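Local coordinates for Beta/gama crystallin family protein (Methanosarcina acetivorans, PDB 3HZ2) that binds calcium ions as a betagamma-crystallin domain built from two Greek key motifs, at residues 47-50 / 55-58. Sequence-based numbering, arbitrary orientation.
Sequences FYEY and GRYW. With CA (calcium ion), chain F.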
loop_
_atom_site.group_PDB
_atom_site.type_symbol
_atom_site.label_atom_id
_atom_site.label_comp_id
_atom_site.label_asym_id
_atom_site.label_seq_id
_atom_site.Cartn_x
_atom_site.Cartn_y
_atom_site.Cartn_z
ATOM N N PHE A 47 0.504 -2.516 5.804
ATOM C CA PHE A 47 0.694 -3.306 4.596
ATOM C C PHE A 47 1.320 -4.653 4.936
ATOM O O PHE A 47 2.331 -4.717 5.628
ATOM C CB PHE A 47 1.570 -2.533 3.603
ATOM C CG PHE A 47 0.994 -1.198 3.221
ATOM C CD1 PHE A 47 1.143 -0.096 4.059
ATOM C CD2 PHE A 47 0.240 -1.061 2.059
ATOM C CE1 PHE A 47 0.544 1.128 3.747
ATOM C CE2 PHE A 47 -0.364 0.155 1.739
ATOM C CZ PHE A 47 -0.212 1.251 2.586
ATOM N N TYR A 48 0.698 -5.720 4.446
ATOM C CA TYR A 48 1.146 -7.088 4.700
ATOM C C TYR A 48 1.785 -7.720 3.478
ATOM O O TYR A 48 1.422 -7.411 2.343
ATOM C CB TYR A 48 -0.041 -7.949 5.129
ATOM C CG TYR A 48 -0.519 -7.702 6.539
ATOM C CD1 TYR A 48 0.023 -8.411 7.611
ATOM C CD2 TYR A 48 -1.537 -6.785 6.803
ATOM C CE1 TYR A 48 -0.445 -8.218 8.914
ATOM C CE2 TYR A 48 -2.009 -6.586 8.098
ATOM C CZ TYR A 48 -1.460 -7.307 9.146
ATOM O OH TYR A 48 -1.943 -7.125 10.425
ATOM N N GLU A 49 2.728 -8.628 3.705
ATOM C CA GLU A 49 3.383 -9.263 2.579
ATOM C C GLU A 49 2.564 -10.407 1.984
ATOM O O GLU A 49 2.859 -10.867 0.903
ATOM C CB GLU A 49 4.779 -9.755 2.975
ATOM C CG GLU A 49 4.808 -10.978 3.854
ATOM C CD GLU A 49 6.224 -11.377 4.223
ATOM O OE1 GLU A 49 7.073 -11.469 3.311
ATOM O OE2 GLU A 49 6.485 -11.601 5.418
ATOM N N TYR A 50 1.530 -10.872 2.672
ATOM C CA TYR A 50 0.727 -11.967 2.126
ATOM C C TYR A 50 -0.736 -11.560 2.067
ATOM O O TYR A 50 -1.160 -10.673 2.804
ATOM C CB TYR A 50 0.889 -13.220 2.993
ATOM C CG TYR A 50 2.303 -13.764 3.029
ATOM C CD1 TYR A 50 2.776 -14.452 4.147
ATOM C CD2 TYR A 50 3.169 -13.589 1.949
ATOM C CE1 TYR A 50 4.075 -14.949 4.190
ATOM C CE2 TYR A 50 4.472 -14.086 1.981
ATOM C CZ TYR A 50 4.917 -14.762 3.106
ATOM O OH TYR A 50 6.205 -15.244 3.147
ATOM N N GLY A 55 1.819 -12.790 7.029
ATOM C CA GLY A 55 3.229 -12.447 7.001
ATOM C C GLY A 55 3.613 -11.160 7.705
ATOM O O GLY A 55 2.870 -10.631 8.530
ATOM N N ARG A 56 4.794 -10.654 7.366
ATOM C CA ARG A 56 5.317 -9.429 7.952
ATOM C C ARG A 56 4.508 -8.221 7.504
ATOM O O ARG A 56 3.859 -8.256 6.461
ATOM C CB ARG A 56 6.779 -9.255 7.546
ATOM C CG ARG A 56 7.697 -10.326 8.108
ATOM C CD ARG A 56 9.072 -10.269 7.461
ATOM N NE ARG A 56 9.044 -10.770 6.091
ATOM C CZ ARG A 56 10.097 -10.783 5.281
ATOM N NH1 ARG A 56 11.264 -10.317 5.705
ATOM N NH2 ARG A 56 9.987 -11.270 4.052
ATOM N N TYR A 57 4.553 -7.154 8.295
ATOM C CA TYR A 57 3.809 -5.945 7.971
ATOM C C TYR A 57 4.579 -4.669 8.275
ATOM O O TYR A 57 5.563 -4.677 9.022
ATOM C CB TYR A 57 2.476 -5.934 8.722
ATOM C CG TYR A 57 2.616 -6.023 10.228
ATOM C CD1 TYR A 57 2.671 -4.870 11.017
ATOM C CD2 TYR A 57 2.699 -7.262 10.863
ATOM C CE1 TYR A 57 2.799 -4.954 12.408
ATOM C CE2 TYR A 57 2.830 -7.358 12.248
ATOM C CZ TYR A 57 2.876 -6.204 13.013
ATOM O OH TYR A 57 2.971 -6.303 14.382
ATOM N N TRP A 58 4.110 -3.573 7.683
ATOM C CA TRP A 58 4.717 -2.257 7.848
ATOM C C TRP A 58 3.594 -1.231 7.980
ATOM O O TRP A 58 2.639 -1.249 7.203
ATOM C CB TRP A 58 5.578 -1.935 6.622
ATOM C CG TRP A 58 6.691 -2.918 6.406
ATOM C CD1 TRP A 58 7.950 -2.855 6.928
ATOM C CD2 TRP A 58 6.628 -4.140 5.657
ATOM N NE1 TRP A 58 8.675 -3.960 6.552
ATOM C CE2 TRP A 58 7.889 -4.765 5.771
ATOM C CE3 TRP A 58 5.628 -4.766 4.902
ATOM C CZ2 TRP A 58 8.180 -5.991 5.158
ATOM C CZ3 TRP A 58 5.914 -5.986 4.291
ATOM C CH2 TRP A 58 7.184 -6.584 4.424
HETATM CA CA CA F . 3.522 -10.737 -1.438
HETATM O O HOH W 1 6.115 -11.513 -1.998
HETATM O O HOH W 2 2.671 -13.342 -1.912
#
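Glu-49 faces two ways: its backbone O binds a calcium ion at 2.4 Å, while its carboxylate takes three N-H groups from a single residue, Arg-56. Asp-33, Ser-77 and Ser-79 complete the protein ligands of the calcium. The guanidinium grips side-on, its NE reaching OE2 at 2.8 Å in a nearly straight bond and NH2 reaching OE1 at 3.0 Å. Both come from the syn side but tilted out of the carboxylate plane, NE the more, with carboxylate and guanidinium planes 39° apart. The anti side of OE2 receives the backbone N of Arg-56 (2.7 Å), so one oxygen holds both the arm and the main chain. CG of Glu-49, set between its own backbone N and carbonyl carbon (chi1 74°), starts an extended chain that carries the carboxylate over to Arg-56. With an alanine here, the Arg-56 guanidinium would probably be left without its charge partner and free to turn, and the Arg-56 N-H without its acceptor. The backbones form the antiparallel hairpin of strands 45-48 and 56-60 in the second Greek key. Phe-47 and Trp-58 make a hydrogen-bonded pair (Phe-47 N to Trp-58 O 2.8 Å, Trp-58 N to Phe-47 O 2.9 Å), Tyr-48 and Tyr-57 a non-hydrogen-bonded one, and Glu-49 N bonds to Arg-56 O just beyond. On the opposite face from Phe-47 and Trp-58, CB of Tyr-57 sits over the Tyr-48 ring, 3.9 Å from its centroid and 23° off the normal, a CH-pi contact; the hydroxyl of Tyr-48 is hydrogen-bonded to NH2 of Arg-82. CD1 of Tyr-50 lies 3.5 Å from CA of Gly-55, where a beta carbon would run into both CD1 of Tyr-50 and CG of Glu-49.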